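Local coordinates for histidinol-phosphatase (Listeria monocytogenes serotype 4b str. H7858, PDB 6NLR), which probably hydrolyses L-histidinol phosphate to histidinol and phosphate in histidine biosynthesis, as a metal-dependent phosphatase of the PHP family, at residues Phe92-Leu97 with Asp102-Phe107; Gln165-Asp170 with Arg177-Ile182; Val209-Val214 with Tyr219-Asn224. All blocks are in the same frame, centred on the assembly; numbering follows the deposited sequence.

All three contacts are buried and each sets a helix against a strand or strand end of the PHP domain, whose fold belongs to the TIM-barrel group. Contact 1 combines an aromatic pair with two water bridges, and its strand carries E93, which binds manganese and cobalt. Contact 2 is smaller and apolar, centred on one selenomethionine, and H181 on its second segment binds the same manganese. Contact 3 is aliphatic apart from one backbone hydrogen bond and holds no metal ligand. Y96 of contact 1 packs on S166 and A169 of contact 2. Contacts 2 and 3 share a sheet, in which strands 178-179 and 220-224 are neighbours.

Contact 1 (Phe92-Leu97 with Asp102-Phe107); sequences FEVDYL and DFTRDF. With MN (manganese (II) ion), chain E; CO (cobalt (II) ion), chain F.
Residues 92-95 are strand and 102-107 belong to the helix that follows; their short axes run nearly antiparallel, at 157°, and come within 10.1 Å. F92 and F107 form a T-shaped pair. The edge of F107 points at one face of F92, with the ring planes at 69° and F107 CZ 3.8 Å from F92 CE2. F107 reaches the ring with CG anti to its backbone N (chi1 172°). V94 meets the helix through CG1, which lies 3.7 Å from T104 CG2. This is the strand-to-helix half of a beta-alpha-beta unit made of strand 87-95, helix 101-111 and strand 117-127. Beyond V94, water takes part. T104 OG1 holds two waters: one, at 2.6 Å from OG1, donates to D95 O, and the other, at 2.7 Å from OG1, accepts from L97 N. L97 CD1 lies 4.4 Å from F103 CD2. E93 faces the metals instead. Its extended chain puts OE2 on manganese at 2.1 Å and OE1 on cobalt at 2.2 Å. H123 and H181 also bind that manganese; H6, H8 and D258 complete the protein ligands of the cobalt. D95 OD1 hydrogen-bonds H123 ND1, so it probably helps to position that ligand.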
# COMPACT_ATOMS: atom_id res chain seq x y z
N PHE A 92 0.75 -10.53 2.16
CA PHE A 92 1.27 -9.35 2.88
C PHE A 92 1.21 -8.12 2.01
O PHE A 92 1.36 -8.21 0.76
CB PHE A 92 2.73 -9.60 3.29
CG PHE A 92 2.89 -10.77 4.22
CD1 PHE A 92 2.53 -10.66 5.56
CD2 PHE A 92 3.35 -11.98 3.74
CE1 PHE A 92 2.65 -11.74 6.42
CE2 PHE A 92 3.51 -13.05 4.61
CZ PHE A 92 3.16 -12.93 5.94
N GLU A 93 1.03 -6.98 2.67
CA GLU A 93 1.50 -5.67 2.18
C GLU A 93 2.97 -5.60 2.60
O GLU A 93 3.25 -5.42 3.82
CB GLU A 93 0.69 -4.51 2.72
CG GLU A 93 1.06 -3.21 2.02
CD GLU A 93 0.31 -1.98 2.48
OE1 GLU A 93 -0.52 -2.13 3.41
OE2 GLU A 93 0.55 -0.89 1.91
N VAL A 94 3.85 -5.81 1.63
CA VAL A 94 5.31 -5.88 1.83
C VAL A 94 5.87 -4.47 1.67
O VAL A 94 5.66 -3.87 0.62
CB VAL A 94 5.94 -6.88 0.86
CG1 VAL A 94 7.43 -7.00 1.09
CG2 VAL A 94 5.26 -8.25 0.98
N ASP A 95 6.56 -3.97 2.69
CA ASP A 95 7.33 -2.71 2.58
C ASP A 95 8.47 -2.94 1.59
O ASP A 95 9.23 -3.93 1.76
CB ASP A 95 7.85 -2.24 3.93
CG ASP A 95 6.81 -1.45 4.68
OD1 ASP A 95 6.73 -0.21 4.44
OD2 ASP A 95 6.06 -2.08 5.42
N TYR A 96 8.60 -2.05 0.61
CA TYR A 96 9.87 -1.85 -0.12
C TYR A 96 10.74 -0.97 0.80
O TYR A 96 10.39 0.20 1.06
CB TYR A 96 9.68 -1.28 -1.52
CG TYR A 96 10.99 -1.20 -2.24
CD1 TYR A 96 11.65 -2.37 -2.62
CD2 TYR A 96 11.64 0.00 -2.42
CE1 TYR A 96 12.91 -2.32 -3.21
CE2 TYR A 96 12.89 0.06 -3.03
CZ TYR A 96 13.52 -1.10 -3.42
OH TYR A 96 14.73 -1.04 -4.01
N LEU A 97 11.80 -1.57 1.33
CA LEU A 97 12.77 -0.90 2.24
C LEU A 97 14.06 -0.64 1.45
O LEU A 97 14.82 -1.60 1.17
CB LEU A 97 13.00 -1.80 3.46
CG LEU A 97 11.77 -2.09 4.32
CD1 LEU A 97 12.11 -3.05 5.46
CD2 LEU A 97 11.13 -0.81 4.88
N ASP A 102 17.92 -7.39 0.49
CA ASP A 102 18.33 -8.74 0.96
C ASP A 102 17.34 -9.22 2.02
O ASP A 102 16.90 -10.38 1.93
CB ASP A 102 19.77 -8.79 1.49
CG ASP A 102 20.83 -8.57 0.42
OD1 ASP A 102 20.46 -8.52 -0.76
OD2 ASP A 102 22.03 -8.44 0.78
N PHE A 103 17.00 -8.38 3.00
CA PHE A 103 16.03 -8.74 4.06
C PHE A 103 14.70 -9.11 3.38
O PHE A 103 14.13 -10.15 3.69
CB PHE A 103 15.81 -7.62 5.08
CG PHE A 103 14.55 -7.81 5.89
CD1 PHE A 103 14.54 -8.68 6.98
CD2 PHE A 103 13.36 -7.22 5.50
CE1 PHE A 103 13.37 -8.90 7.69
CE2 PHE A 103 12.19 -7.44 6.22
CZ PHE A 103 12.20 -8.28 7.30
N THR A 104 14.22 -8.28 2.47
CA THR A 104 12.87 -8.46 1.89
C THR A 104 12.84 -9.75 1.07
O THR A 104 11.88 -10.51 1.19
CB THR A 104 12.46 -7.21 1.11
OG1 THR A 104 12.60 -6.09 1.99
CG2 THR A 104 11.06 -7.32 0.55
N ARG A 105 13.89 -9.99 0.28
CA ARG A 105 14.05 -11.19 -0.58
C ARG A 105 14.05 -12.43 0.33
O ARG A 105 13.34 -13.40 -0.01
CB ARG A 105 15.32 -11.06 -1.44
CG ARG A 105 15.56 -12.22 -2.41
CD ARG A 105 16.88 -12.12 -3.16
NE ARG A 105 17.04 -10.81 -3.75
CZ ARG A 105 17.92 -9.88 -3.36
NH1 ARG A 105 18.78 -10.11 -2.38
NH2 ARG A 105 17.93 -8.71 -3.97
N ASP A 106 14.80 -12.42 1.43
CA ASP A 106 14.88 -13.58 2.37
C ASP A 106 13.50 -13.82 2.99
O ASP A 106 13.10 -14.97 3.09
CB ASP A 106 15.94 -13.36 3.45
CG ASP A 106 17.37 -13.41 2.92
OD1 ASP A 106 17.56 -13.76 1.73
OD2 ASP A 106 18.29 -13.08 3.71
N PHE A 107 12.79 -12.75 3.35
CA PHE A 107 11.45 -12.86 3.97
C PHE A 107 10.49 -13.51 2.95
O PHE A 107 9.76 -14.47 3.29
CB PHE A 107 10.94 -11.50 4.46
CG PHE A 107 9.50 -11.54 4.90
CD1 PHE A 107 9.17 -11.89 6.20
CD2 PHE A 107 8.48 -11.30 4.01
CE1 PHE A 107 7.85 -11.98 6.60
CE2 PHE A 107 7.15 -11.35 4.41
CZ PHE A 107 6.84 -11.71 5.70
MN MN E . 0.25 1.04 2.64
CO CO F . -2.45 -1.16 3.45
O HOH W 1 10.42 -5.75 3.40
O HOH W 2 13.18 -3.89 0.47
O HOH W 3 -0.21 3.25 3.15
O HOH W 4 -1.50 0.61 2.55

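Contact 2 (Gln165-Asp170 with Arg177-Ile182); sequences QSIEAD and RRMGHI. With MN (manganese (II) ion), chain E.
The selenomethionine M179 lies across I167, and the two side chains meet at a slant. M179 presents its SE to I167 CG1 at 3.8 Å, and its CG follows at 4.0 Å from the same carbon. The bend at chi2 (-64°) turns SE toward I167. I167 answers with its CG1 branch. A chi1 of -65° sets that branch beside the backbone N, where it meets SE and CG of M179. S166 comes from the previous position on the helix, and its OG lies 4.1 Å from M179 SE. No hydrogen bond crosses this contact. The S166 hydroxyl instead bonds V163 O, one turn back in its own helix, which satisfies a buried polar group beside the selenium. The contact is the end of helix 152-168 resting on the short strand 178-179; A169 is the first residue to leave helical geometry. The CA atoms of I167 and M179 are 7.7 Å apart, the nearest such pair between the two segments. Two residues past M179, H181 binds manganese through NE2 at 2.1 Å, an ion it shares with E93 and H123, and its backbone N bonds D222 OD2 of strand 220-224. I167 also packs on I210, L213 and V214 of helix 201-217, and M179 touches L120 of strand 117-127 and L221 of strand 220-224. Strand 178-179 lies between strands 117-127 and 220-224, with backbone hydrogen bonds to both.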
# COMPACT_ATOMS: atom_id res chain seq x y z
N GLN A 165 12.23 2.27 -8.03
CA GLN A 165 13.15 1.26 -7.45
C GLN A 165 12.38 0.01 -7.02
O GLN A 165 12.87 -1.11 -7.27
CB GLN A 165 13.91 1.86 -6.27
CG GLN A 165 15.03 2.80 -6.68
CD GLN A 165 15.71 3.34 -5.44
OE1 GLN A 165 15.07 3.84 -4.53
NE2 GLN A 165 17.01 3.19 -5.39
N SER A 166 11.21 0.17 -6.38
CA SER A 166 10.37 -0.99 -5.96
C SER A 166 9.98 -1.84 -7.18
O SER A 166 10.01 -3.08 -7.10
CB SER A 166 9.17 -0.55 -5.15
OG SER A 166 8.11 -0.07 -5.97
N ILE A 167 9.67 -1.21 -8.30
CA ILE A 167 9.26 -1.93 -9.54
C ILE A 167 10.46 -2.68 -10.13
O ILE A 167 10.29 -3.84 -10.55
CB ILE A 167 8.62 -0.97 -10.55
CG1 ILE A 167 7.31 -0.40 -9.98
CG2 ILE A 167 8.41 -1.64 -11.89
CD1 ILE A 167 6.88 0.90 -10.64
N GLU A 168 11.63 -2.05 -10.13
CA GLU A 168 12.87 -2.61 -10.73
C GLU A 168 13.41 -3.73 -9.84
O GLU A 168 14.11 -4.56 -10.36
CB GLU A 168 13.95 -1.53 -10.86
CG GLU A 168 13.64 -0.45 -11.88
CD GLU A 168 14.49 0.82 -11.79
OE1 GLU A 168 15.08 1.12 -10.69
OE2 GLU A 168 14.58 1.53 -12.82
N ALA A 169 13.12 -3.74 -8.55
CA ALA A 169 13.80 -4.60 -7.55
C ALA A 169 13.64 -6.10 -7.90
O ALA A 169 12.54 -6.53 -8.25
CB ALA A 169 13.29 -4.31 -6.17
N ASP A 170 14.72 -6.85 -7.77
CA ASP A 170 14.74 -8.34 -7.77
C ASP A 170 14.49 -8.79 -6.33
O ASP A 170 15.45 -8.80 -5.55
CB ASP A 170 16.07 -8.85 -8.33
CG ASP A 170 16.42 -10.29 -7.95
OD1 ASP A 170 15.47 -11.06 -7.65
OD2 ASP A 170 17.64 -10.63 -7.92
N ARG A 177 3.27 -8.57 -7.40
CA ARG A 177 3.18 -7.97 -8.75
C ARG A 177 2.19 -6.81 -8.76
O ARG A 177 1.94 -6.26 -9.86
CB ARG A 177 2.84 -9.07 -9.73
CG ARG A 177 3.96 -10.09 -9.79
CD ARG A 177 3.80 -11.02 -10.94
NE ARG A 177 4.86 -12.03 -10.94
CZ ARG A 177 4.76 -13.18 -11.58
NH1 ARG A 177 3.64 -13.44 -12.25
NH2 ARG A 177 5.75 -14.06 -11.55
N ARG A 178 1.64 -6.45 -7.60
CA ARG A 178 0.69 -5.33 -7.47
C ARG A 178 1.35 -4.24 -6.62
O ARG A 178 1.72 -4.49 -5.47
CB ARG A 178 -0.65 -5.78 -6.90
CG ARG A 178 -1.70 -4.67 -6.95
CD ARG A 178 -3.16 -5.16 -6.98
NE ARG A 178 -3.59 -5.75 -5.73
CZ ARG A 178 -3.54 -7.05 -5.42
NH1 ARG A 178 -3.08 -7.95 -6.29
NH2 ARG A 178 -3.98 -7.45 -4.23
N MSE A 179 1.53 -3.06 -7.22
CA MSE A 179 2.22 -1.98 -6.53
C MSE A 179 1.17 -1.19 -5.76
O MSE A 179 0.18 -0.75 -6.34
CB MSE A 179 2.95 -1.06 -7.52
CG MSE A 179 3.89 -1.79 -8.49
SE MSE A 179 5.41 -2.69 -7.56
CE MSE A 179 4.82 -4.56 -7.55
N GLY A 180 1.44 -0.98 -4.47
CA GLY A 180 0.52 -0.33 -3.55
C GLY A 180 0.45 1.18 -3.74
O GLY A 180 1.50 1.81 -3.95
N HIS A 181 -0.76 1.73 -3.65
CA HIS A 181 -1.10 3.18 -3.61
C HIS A 181 0.04 4.06 -4.13
O HIS A 181 0.66 4.76 -3.31
CB HIS A 181 -1.52 3.57 -2.17
CG HIS A 181 -0.67 2.98 -1.08
ND1 HIS A 181 0.71 3.12 -1.06
CD2 HIS A 181 -1.02 2.29 0.04
CE1 HIS A 181 1.18 2.53 0.04
NE2 HIS A 181 0.14 2.00 0.73
N ILE A 182 0.26 4.14 -5.46
CA ILE A 182 1.50 4.77 -6.01
C ILE A 182 1.44 6.31 -6.06
O ILE A 182 2.28 6.89 -6.78
CB ILE A 182 1.88 4.22 -7.39
CG1 ILE A 182 0.81 4.50 -8.45
CG2 ILE A 182 2.24 2.75 -7.30
CD1 ILE A 182 1.35 4.39 -9.88
MN MN E . 0.25 1.04 2.64
O HOH W 3 -0.21 3.25 3.15
O HOH W 4 -1.50 0.61 2.55

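Contact 3 (Val209-Val214 with Tyr219-Asn224); sequences VILALV and YELDFN
V214 and Y219 join helix 201-217 to strand 220-224, an alpha-to-beta connection in the barrel-like PHP fold. The short helix and strand axes stand at 121° and approach to 10.0 Å. V214 reaches across through both of its methyls. From CB, the CG1 branch lies anti to the backbone N (chi1 165°) and meets Y219, just before the strand. It sits 3.8 Å from Y219 O and 3.9 Å from Y219 CB. The CG2 branch heads for L221 and stops 4.4 Å from L221 CD2. The V214 side chain thus touches both Y219 and L221. One turn earlier, L211 crosses L221 at about a right angle, with its CD2 3.8 Å from L221 CD1. Both leucines also pack on A246 of helix 240-248, while I167 of helix 152-168 touches V214. The Y219 ring leads away from the helix, and its OH bonds K175 NZ. E220, the first residue of the strand, forms a salt bridge with R178. The backbone closes the connection: Y219 N donates to V214 O at 2.9 Å.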
# COMPACT_ATOMS: atom_id res chain seq x y z
N VAL A 209 7.30 7.17 -16.95
CA VAL A 209 8.43 6.20 -16.88
C VAL A 209 7.98 5.02 -16.01
O VAL A 209 8.16 3.86 -16.44
CB VAL A 209 9.72 6.87 -16.36
CG1 VAL A 209 10.78 5.86 -15.94
CG2 VAL A 209 10.29 7.82 -17.41
N ILE A 210 7.40 5.31 -14.84
CA ILE A 210 6.91 4.26 -13.89
C ILE A 210 5.86 3.39 -14.58
O ILE A 210 5.98 2.15 -14.47
CB ILE A 210 6.38 4.89 -12.59
CG1 ILE A 210 7.53 5.34 -11.69
CG2 ILE A 210 5.42 3.96 -11.86
CD1 ILE A 210 7.08 6.27 -10.58
N LEU A 211 4.90 3.99 -15.30
CA LEU A 211 3.81 3.18 -15.91
C LEU A 211 4.37 2.30 -17.03
O LEU A 211 3.94 1.13 -17.11
CB LEU A 211 2.67 4.08 -16.39
CG LEU A 211 1.92 4.79 -15.27
CD1 LEU A 211 0.86 5.70 -15.84
CD2 LEU A 211 1.31 3.79 -14.28
N ALA A 212 5.29 2.82 -17.86
CA ALA A 212 5.92 2.04 -18.96
C ALA A 212 6.60 0.80 -18.35
O ALA A 212 6.46 -0.30 -18.93
CB ALA A 212 6.91 2.88 -19.75
N LEU A 213 7.24 0.96 -17.19
CA LEU A 213 8.01 -0.12 -16.54
C LEU A 213 7.05 -1.14 -15.91
O LEU A 213 7.25 -2.36 -16.06
CB LEU A 213 8.94 0.54 -15.52
CG LEU A 213 10.06 -0.33 -14.98
CD1 LEU A 213 10.96 -0.83 -16.10
CD2 LEU A 213 10.83 0.46 -13.94
N VAL A 214 5.98 -0.67 -15.26
CA VAL A 214 4.88 -1.55 -14.76
C VAL A 214 4.36 -2.41 -15.91
O VAL A 214 4.18 -3.63 -15.73
CB VAL A 214 3.75 -0.73 -14.12
CG1 VAL A 214 2.50 -1.54 -13.94
CG2 VAL A 214 4.19 -0.13 -12.80
N TYR A 219 3.13 -6.03 -14.39
CA TYR A 219 2.65 -5.78 -13.01
C TYR A 219 1.25 -5.17 -13.09
O TYR A 219 0.75 -4.86 -14.19
CB TYR A 219 3.63 -4.89 -12.25
CG TYR A 219 4.93 -5.51 -11.80
CD1 TYR A 219 5.20 -6.87 -11.95
CD2 TYR A 219 5.87 -4.74 -11.15
CE1 TYR A 219 6.39 -7.41 -11.49
CE2 TYR A 219 7.07 -5.26 -10.70
CZ TYR A 219 7.34 -6.61 -10.88
OH TYR A 219 8.51 -7.12 -10.41
N GLU A 220 0.62 -5.00 -11.93
CA GLU A 220 -0.69 -4.32 -11.88
C GLU A 220 -0.64 -3.29 -10.76
O GLU A 220 0.37 -3.26 -10.02
CB GLU A 220 -1.81 -5.36 -11.75
CG GLU A 220 -1.68 -6.23 -10.53
CD GLU A 220 -2.74 -7.31 -10.37
OE1 GLU A 220 -3.51 -7.55 -11.35
OE2 GLU A 220 -2.77 -7.94 -9.26
N LEU A 221 -1.68 -2.48 -10.64
CA LEU A 221 -1.75 -1.37 -9.67
C LEU A 221 -2.92 -1.56 -8.72
O LEU A 221 -4.01 -1.97 -9.16
CB LEU A 221 -1.84 -0.05 -10.42
CG LEU A 221 -0.61 0.29 -11.26
CD1 LEU A 221 -0.84 1.55 -12.08
CD2 LEU A 221 0.61 0.41 -10.36
N ASP A 222 -2.64 -1.29 -7.44
CA ASP A 222 -3.59 -1.07 -6.32
C ASP A 222 -4.36 0.22 -6.64
O ASP A 222 -3.72 1.29 -6.65
CB ASP A 222 -2.77 -1.01 -5.03
CG ASP A 222 -3.49 -0.78 -3.70
OD1 ASP A 222 -4.54 -1.40 -3.49
OD2 ASP A 222 -2.92 -0.02 -2.85
N PHE A 223 -5.65 0.13 -6.95
CA PHE A 223 -6.52 1.33 -7.09
C PHE A 223 -7.09 1.56 -5.69
O PHE A 223 -8.10 0.93 -5.31
CB PHE A 223 -7.60 1.17 -8.15
CG PHE A 223 -8.47 2.39 -8.31
CD1 PHE A 223 -9.48 2.68 -7.40
CD2 PHE A 223 -8.27 3.27 -9.35
CE1 PHE A 223 -10.29 3.80 -7.54
CE2 PHE A 223 -9.07 4.40 -9.49
CZ PHE A 223 -10.07 4.67 -8.58
N ASN A 224 -6.41 2.41 -4.93
CA ASN A 224 -6.59 2.51 -3.46
C ASN A 224 -7.49 3.71 -3.11
O ASN A 224 -7.14 4.86 -3.43
CB ASN A 224 -5.21 2.48 -2.83
CG ASN A 224 -5.23 2.39 -1.32
OD1 ASN A 224 -6.00 3.08 -0.66
ND2 ASN A 224 -4.37 1.53 -0.79